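Local structure of UDP-N-acetylmuramate-alanine ligase MurC (Thermotoga maritima, 1J6U) at residues 87-90 with 91-95; 100-103 with 104-107; 441-444 with 445-448. The protein catalyses the ATP-dependent joining of L-alanine to UDP-N-acetylmuramate, a step in making the peptidoglycan of the bacterial cell wall. All coordinates share one frame; numbering follows the deposited sequence.

Contact 1 (87-90 with 91-95)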
loop_
_atom_site.group_PDB
_atom_site.type_symbol
_atom_site.label_atom_id
_atom_site.label_comp_id
_atom_site.label_asym_id
_atom_site.label_seq_id
_atom_site.Cartn_x
_atom_site.Cartn_y
_atom_site.Cartn_z
ATOM N N GLU A 87 9.197 -6.224 -26.228
ATOM C CA GLU A 87 9.151 -7.562 -25.668
ATOM C C GLU A 87 7.843 -8.218 -25.996
ATOM O O GLU A 87 7.768 -9.417 -26.250
ATOM C CB GLU A 87 9.359 -7.513 -24.156
ATOM C CG GLU A 87 10.821 -7.184 -23.806
ATOM C CD GLU A 87 11.056 -6.851 -22.329
ATOM O OE1 GLU A 87 10.456 -7.532 -21.470
ATOM O OE2 GLU A 87 11.858 -5.932 -22.029
ATOM N N ILE A 88 6.795 -7.433 -25.999
ATOM C CA ILE A 88 5.524 -8.013 -26.306
ATOM C C ILE A 88 5.480 -8.313 -27.798
ATOM O O ILE A 88 4.903 -9.328 -28.211
ATOM C CB ILE A 88 4.361 -7.077 -25.852
ATOM C CG1 ILE A 88 4.354 -7.011 -24.325
ATOM C CG2 ILE A 88 2.987 -7.615 -26.344
ATOM C CD1 ILE A 88 4.359 -8.412 -23.667
ATOM N N VAL A 89 6.102 -7.457 -28.611
ATOM C CA VAL A 89 6.092 -7.706 -30.049
ATOM C C VAL A 89 6.850 -8.999 -30.350
ATOM O O VAL A 89 6.336 -9.856 -31.092
ATOM C CB VAL A 89 6.655 -6.513 -30.876
ATOM C CG1 VAL A 89 6.791 -6.913 -32.330
ATOM C CG2 VAL A 89 5.693 -5.369 -30.818
ATOM N N ARG A 90 8.037 -9.162 -29.759
ATOM C CA ARG A 90 8.793 -10.382 -29.979
ATOM C C ARG A 90 7.942 -11.567 -29.534
ATOM O O ARG A 90 7.704 -12.505 -30.306
ATOM C CB ARG A 90 10.106 -10.374 -29.214
ATOM C CG ARG A 90 10.770 -11.747 -29.166
ATOM C CD ARG A 90 11.523 -12.118 -30.465
ATOM N NE ARG A 90 12.941 -11.939 -30.255
ATOM C CZ ARG A 90 13.826 -12.921 -30.183
ATOM N NH1 ARG A 90 13.441 -14.174 -30.326
ATOM N NH2 ARG A 90 15.097 -12.641 -29.925
ATOM N N ALA A 91 7.448 -11.508 -28.307
ATOM C CA ALA A 91 6.618 -12.586 -27.787
ATOM C C ALA A 91 5.469 -12.915 -28.737
ATOM O O ALA A 91 5.185 -14.080 -28.992
ATOM C CB ALA A 91 6.059 -12.218 -26.412
ATOM N N ARG A 92 4.791 -11.909 -29.267
ATOM C CA ARG A 92 3.698 -12.257 -30.145
ATOM C C ARG A 92 4.187 -12.871 -31.436
ATOM O O ARG A 92 3.606 -13.816 -31.943
ATOM C CB ARG A 92 2.806 -11.059 -30.421
ATOM C CG ARG A 92 2.061 -10.633 -29.186
ATOM C CD ARG A 92 0.688 -10.145 -29.506
ATOM N NE ARG A 92 0.368 -8.970 -28.704
ATOM C CZ ARG A 92 -0.226 -9.007 -27.519
ATOM N NH1 ARG A 92 -0.581 -10.179 -26.988
ATOM N NH2 ARG A 92 -0.447 -7.871 -26.864
HETATM N N MSE A 93 5.275 -12.363 -31.968
HETATM C CA MSE A 93 5.741 -12.932 -33.202
HETATM C C MSE A 93 6.295 -14.317 -32.952
HETATM O O MSE A 93 6.160 -15.206 -33.789
HETATM C CB MSE A 93 6.765 -12.016 -33.853
HETATM C CG MSE A 93 6.104 -10.911 -34.657
HETATM SE SE MSE A 93 7.436 -9.805 -35.479
HETATM C CE MSE A 93 8.193 -11.143 -36.710
ATOM N N GLU A 94 6.896 -14.511 -31.789
ATOM C CA GLU A 94 7.439 -15.821 -31.447
ATOM C C GLU A 94 6.305 -16.761 -31.018
ATOM O O GLU A 94 6.533 -17.925 -30.705
ATOM C CB GLU A 94 8.462 -15.667 -30.338
ATOM C CG GLU A 94 9.626 -16.629 -30.418
ATOM C CD GLU A 94 10.687 -16.213 -31.402
ATOM O OE1 GLU A 94 11.228 -15.083 -31.304
ATOM O OE2 GLU A 94 10.982 -17.037 -32.280
ATOM N N ARG A 95 5.075 -16.252 -31.017
ATOM C CA ARG A 95 3.893 -17.042 -30.653
ATOM C C ARG A 95 3.872 -17.553 -29.201
ATOM O O ARG A 95 3.216 -18.549 -28.881
ATOM C CB ARG A 95 3.752 -18.232 -31.614
ATOM C CG ARG A 95 3.587 -17.855 -33.087
ATOM C CD ARG A 95 2.163 -17.437 -33.420
ATOM N NE ARG A 95 2.080 -16.057 -33.908
ATOM C CZ ARG A 95 2.585 -15.617 -35.059
ATOM N NH1 ARG A 95 3.225 -16.450 -35.876
ATOM N NH2 ARG A 95 2.449 -14.335 -35.389
#
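Arg90 reaches along the helix to Glu94 one turn on, an i to i+4 salt bridge near the C-terminus of helix 86-93, which belongs to the beta-alpha-beta unit of strands 74-77 and 98-100. Its CB sits beside the backbone N of Ala91. CG, set anti to the backbone N (chi1 167°), lies 4.0 Å from Glu94 OE1. A bend at chi2 brings CD to 3.1 Å of Glu94 OE1; a second at chi3 turns the guanidinium so that NH1 makes the bond, 2.6 Å to that oxygen. The oxygen lies close to the guanidinium plane, whereas NH1 arrives from above the carboxylate, the two planes being 61° apart. Trp69 adds a cation-pi contact to Arg90.

On another side of the helix, Ile88 CG2 lies over one face of the Arg92 guanidinium, 3.5 Å from Arg92 NH2, whose salt bridge is with Asp83. Ile88 and Ala91 also meet Val75 and Ile98, so this side packs on the parallel sheet. The backbone N atoms of Ala91 to Glu94 each bond the carbonyl four residues back. Arg95, with positive phi (63°), ends the helix in a Schellman motif, its N bonded to Arg92 O at 3.0 Å.

Contact 2 (100-103 with 104-107)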
loop_
_atom_site.group_PDB
_atom_site.type_symbol
_atom_site.label_atom_id
_atom_site.label_comp_id
_atom_site.label_asym_id
_atom_site.label_seq_id
_atom_site.Cartn_x
_atom_site.Cartn_y
_atom_site.Cartn_z
ATOM N N ASN A 100 -1.948 -11.522 -18.666
ATOM C CA ASN A 100 -2.051 -10.312 -17.849
ATOM C C ASN A 100 -1.935 -10.643 -16.370
ATOM O O ASN A 100 -2.479 -11.647 -15.905
ATOM C CB ASN A 100 -3.365 -9.602 -18.149
ATOM C CG ASN A 100 -3.375 -9.008 -19.566
ATOM O OD1 ASN A 100 -2.511 -8.194 -19.911
ATOM N ND2 ASN A 100 -4.331 -9.428 -20.391
ATOM N N ARG A 101 -1.193 -9.805 -15.653
ATOM C CA ARG A 101 -0.943 -9.944 -14.222
ATOM C C ARG A 101 -2.131 -10.475 -13.396
ATOM O O ARG A 101 -2.065 -11.579 -12.854
ATOM C CB ARG A 101 -0.489 -8.589 -13.672
ATOM C CG ARG A 101 0.079 -8.604 -12.239
ATOM C CD ARG A 101 0.468 -7.176 -11.780
ATOM N NE ARG A 101 -0.632 -6.227 -12.008
ATOM C CZ ARG A 101 -0.490 -4.899 -12.118
ATOM N NH1 ARG A 101 -1.553 -4.106 -12.332
ATOM N NH2 ARG A 101 0.717 -4.348 -12.018
ATOM N N LEU A 102 -3.224 -9.715 -13.342
ATOM C CA LEU A 102 -4.366 -10.090 -12.513
ATOM C C LEU A 102 -4.916 -11.420 -12.882
ATOM O O LEU A 102 -5.121 -12.287 -12.026
ATOM C CB LEU A 102 -5.495 -9.072 -12.600
ATOM C CG LEU A 102 -6.019 -8.514 -11.286
ATOM C CD1 LEU A 102 -7.465 -8.141 -11.497
ATOM C CD2 LEU A 102 -5.857 -9.530 -10.142
ATOM N N HIS A 103 -5.165 -11.569 -14.172
ATOM C CA HIS A 103 -5.700 -12.804 -14.704
ATOM C C HIS A 103 -4.796 -13.987 -14.351
ATOM O O HIS A 103 -5.276 -15.045 -13.978
ATOM C CB HIS A 103 -5.837 -12.696 -16.222
ATOM C CG HIS A 103 -6.436 -13.909 -16.839
ATOM N ND1 HIS A 103 -7.798 -14.070 -16.983
ATOM C CD2 HIS A 103 -5.871 -15.070 -17.247
ATOM C CE1 HIS A 103 -8.047 -15.280 -17.450
ATOM N NE2 HIS A 103 -6.896 -15.908 -17.617
ATOM N N TYR A 104 -3.485 -13.809 -14.476
ATOM C CA TYR A 104 -2.546 -14.883 -14.168
ATOM C C TYR A 104 -2.570 -15.179 -12.663
ATOM O O TYR A 104 -2.469 -16.329 -12.217
ATOM C CB TYR A 104 -1.143 -14.476 -14.570
ATOM C CG TYR A 104 -0.125 -15.550 -14.310
ATOM C CD1 TYR A 104 -0.082 -16.708 -15.098
ATOM C CD2 TYR A 104 0.824 -15.404 -13.290
ATOM C CE1 TYR A 104 0.894 -17.690 -14.884
ATOM C CE2 TYR A 104 1.790 -16.379 -13.065
ATOM C CZ TYR A 104 1.822 -17.512 -13.868
ATOM O OH TYR A 104 2.796 -18.444 -13.657
ATOM N N PHE A 105 -2.682 -14.110 -11.888
ATOM C CA PHE A 105 -2.758 -14.229 -10.455
ATOM C C PHE A 105 -4.000 -15.074 -10.099
ATOM O O PHE A 105 -3.929 -16.015 -9.292
ATOM C CB PHE A 105 -2.869 -12.840 -9.834
ATOM C CG PHE A 105 -2.899 -12.868 -8.359
ATOM C CD1 PHE A 105 -1.865 -13.480 -7.652
ATOM C CD2 PHE A 105 -3.969 -12.322 -7.665
ATOM C CE1 PHE A 105 -1.891 -13.550 -6.262
ATOM C CE2 PHE A 105 -4.009 -12.384 -6.277
ATOM C CZ PHE A 105 -2.963 -13.001 -5.577
ATOM N N ARG A 106 -5.142 -14.749 -10.701
ATOM C CA ARG A 106 -6.312 -15.538 -10.405
ATOM C C ARG A 106 -6.070 -16.987 -10.732
ATOM O O ARG A 106 -6.448 -17.883 -9.975
ATOM C CB ARG A 106 -7.513 -15.089 -11.182
ATOM C CG ARG A 106 -8.758 -15.562 -10.496
ATOM C CD ARG A 106 -9.982 -15.326 -11.303
ATOM N NE ARG A 106 -10.063 -16.301 -12.370
ATOM C CZ ARG A 106 -11.049 -16.328 -13.242
ATOM N NH1 ARG A 106 -12.014 -15.428 -13.152
ATOM N NH2 ARG A 106 -11.066 -17.244 -14.195
ATOM N N ASP A 107 -5.445 -17.234 -11.865
ATOM C CA ASP A 107 -5.176 -18.606 -12.220
ATOM C C ASP A 107 -4.233 -19.169 -11.187
ATOM O O ASP A 107 -4.340 -20.336 -10.809
ATOM C CB ASP A 107 -4.545 -18.707 -13.606
ATOM C CG ASP A 107 -5.537 -18.438 -14.705
ATOM O OD1 ASP A 107 -6.748 -18.317 -14.379
ATOM O OD2 ASP A 107 -5.107 -18.354 -15.884
HETATM O O HOH W 1 -8.109 -16.228 -14.223
#
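The His103 ring and the Asp107 carboxylate cross at a slant, one helical turn apart, and a water ties the carboxylate back to the main chain. The water donates to Asp107 OD1 at 2.5 Å and to His103 O at 3.1 Å, and it also lies over one face of the imidazole, offset toward the rim. His103 CG stands anti to the backbone N (chi1 -178°), which swings the ring along the helix until NE2 is 3.5 Å from Asp107 OD2. Ring and carboxylate planes are nearly perpendicular, 76° apart. The imidazole also meets the Phe176 ring, planes at about 40°. His103 O carries a second bond, from Asp107 N at 3.0 Å, so one carbonyl serves both the helix and the water.

A second pair lies on a different side: Leu102 CD2 approaches Phe105 CD2 at 4.2 Å, a loose apolar touch. The Phe105 ring goes on to meet Phe146 and Tyr168 edge-to-face, on strands 144-146 and 166-170 of the middle domain's mixed sheet.

Beneath these side chains, the first turn of helix 101-112 is held by Tyr104 N to Asn100 O and Phe105 N to Arg101 O, both 2.8 Å. Asn100, the N-cap residue, uses its OD1 on Lys77 rather than for capping, and Arg101 forms a salt bridge with Glu174, linking the N-terminal Rossmann-like domain to the middle domain.

Asp107 OD2 also lies close to Glu99 OE2. The nearness of the two acids may raise the pKa of one of them; a protonated His103 could also offset their charge, though its state is not determined.

Contact 3 (441-444 with 445-448)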
loop_
_atom_site.group_PDB
_atom_site.type_symbol
_atom_site.label_atom_id
_atom_site.label_comp_id
_atom_site.label_asym_id
_atom_site.label_seq_id
_atom_site.Cartn_x
_atom_site.Cartn_y
_atom_site.Cartn_z
ATOM N N GLY A 441 5.924 9.061 -5.842
ATOM C CA GLY A 441 7.027 8.854 -6.757
ATOM C C GLY A 441 8.441 8.770 -6.242
ATOM O O GLY A 441 8.731 8.128 -5.228
ATOM N N ASP A 442 9.306 9.406 -7.025
ATOM C CA ASP A 442 10.756 9.556 -6.852
ATOM C C ASP A 442 11.225 9.990 -5.466
ATOM O O ASP A 442 12.311 9.633 -4.993
ATOM C CB ASP A 442 11.227 10.676 -7.775
ATOM C CG ASP A 442 11.760 10.190 -9.037
ATOM O OD1 ASP A 442 12.297 9.061 -9.058
ATOM O OD2 ASP A 442 11.666 10.960 -10.009
ATOM N N ILE A 443 10.426 10.858 -4.863
ATOM C CA ILE A 443 10.781 11.427 -3.582
ATOM C C ILE A 443 11.361 10.454 -2.576
ATOM O O ILE A 443 12.221 10.826 -1.780
ATOM C CB ILE A 443 9.611 12.203 -3.016
ATOM C CG1 ILE A 443 10.151 13.130 -1.939
ATOM C CG2 ILE A 443 8.500 11.263 -2.592
ATOM C CD1 ILE A 443 9.213 14.181 -1.576
ATOM N N ILE A 444 10.935 9.199 -2.655
ATOM C CA ILE A 444 11.434 8.168 -1.773
ATOM C C ILE A 444 12.960 8.088 -1.809
ATOM O O ILE A 444 13.584 7.729 -0.800
ATOM C CB ILE A 444 10.790 6.750 -2.082
ATOM C CG1 ILE A 444 11.236 5.768 -1.008
ATOM C CG2 ILE A 444 11.145 6.220 -3.457
ATOM C CD1 ILE A 444 10.501 6.025 0.352
ATOM N N TYR A 445 13.575 8.437 -2.940
ATOM C CA TYR A 445 15.045 8.395 -3.007
ATOM C C TYR A 445 15.727 9.619 -2.329
ATOM O O TYR A 445 16.820 9.513 -1.791
ATOM C CB TYR A 445 15.503 8.260 -4.465
ATOM C CG TYR A 445 14.925 7.043 -5.160
ATOM C CD1 TYR A 445 13.832 7.168 -6.022
ATOM C CD2 TYR A 445 15.411 5.755 -4.888
ATOM C CE1 TYR A 445 13.224 6.042 -6.596
ATOM C CE2 TYR A 445 14.811 4.610 -5.455
ATOM C CZ TYR A 445 13.713 4.762 -6.314
ATOM O OH TYR A 445 13.109 3.657 -6.911
ATOM N N SER A 446 15.062 10.771 -2.339
ATOM C CA SER A 446 15.593 11.972 -1.710
ATOM C C SER A 446 15.646 11.661 -0.239
ATOM O O SER A 446 16.653 11.906 0.436
ATOM C CB SER A 446 14.654 13.159 -1.919
ATOM O OG SER A 446 14.339 13.279 -3.287
ATOM N N SER A 447 14.530 11.113 0.239
ATOM C CA SER A 447 14.389 10.728 1.627
ATOM C C SER A 447 15.600 9.896 2.080
ATOM O O SER A 447 16.217 10.189 3.132
ATOM C CB SER A 447 13.089 9.944 1.780
ATOM O OG SER A 447 13.026 9.346 3.049
ATOM N N ARG A 448 15.956 8.878 1.291
ATOM C CA ARG A 448 17.092 8.030 1.638
ATOM C C ARG A 448 18.352 8.846 1.556
ATOM O O ARG A 448 19.229 8.748 2.419
ATOM C CB ARG A 448 17.228 6.815 0.705
ATOM C CG ARG A 448 16.074 5.783 0.820
ATOM C CD ARG A 448 16.012 4.831 -0.403
ATOM N NE ARG A 448 14.848 3.932 -0.415
ATOM C CZ ARG A 448 14.486 3.187 -1.465
ATOM N NH1 ARG A 448 15.193 3.235 -2.593
ATOM N NH2 ARG A 448 13.423 2.386 -1.393
#
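The Tyr445 ring carries Ile444 CG2 over one face, a CH-pi contact 3.9 Å from the ring centroid and 18° off the ring normal. The methyl is displaced toward the rim, over the CD1-CE1 side, 3.8 Å from Tyr445 CE1. Asp442 meets the same ring twice: its O lies obliquely to it, 3.1 Å from Tyr445 CD1, and its carboxylate comes in at a slant, OD1 3.9 Å from CD1, planes 66° apart. The Arg448 guanidinium has Ile444 CG1 over one face, 4.0 Å from Arg448 NH2.

Ile444 therefore serves two neighbours with different branches. Its CG1 stands anti to the backbone N (chi1 -173°) and reaches toward Arg448, while CG2 falls between the backbone N and the carbonyl carbon, where it can cover the ring of the next residue. The Arg448 chain is extended from CG to NE and passes alongside Ile444 O before its end meets CG1.

The backbone evidence is of a helix start. Tyr445 N bonds Asp442 O at 2.7 Å, three residues back, whereas Ser447 N bonds Ile443 O at 3.1 Å, four back and nearly straight. Ser446 N makes a weak, strongly bent bond to Ile443 O, which therefore takes two N-H groups, and Arg448 N to Ile444 O is weak and long.

Helix 443-457 follows strand 433-438 in the C-terminal domain. Ile443, Ser446 and Ser447 rest on Phe437 of that strand; Ile443 and Ser446 also touch Leu423 of helix 423-426, and Ser447 OG bonds Asp328 of strand 324-329.

In the fold
Contacts 1 and 2 lie on the successive helices 86-93 and 101-112 of the N-terminal domain, which are joined by strand 98-100, an edge strand of the five-stranded parallel sheet. Their centres are 19 Å apart and their nearest atoms about 7 Å apart, so they do not touch. Contact 3 belongs to the C-terminal ligase domain, with its centre 35 Å from that of contact 1 and 30 Å from that of contact 2. Of the three, contact 2 lies toward the nucleotide site: the side chain of Arg101 is about 10 Å from that of Lys125, a predicted ATP-binding residue. Contacts 1 and 3 lie away from the annotated site.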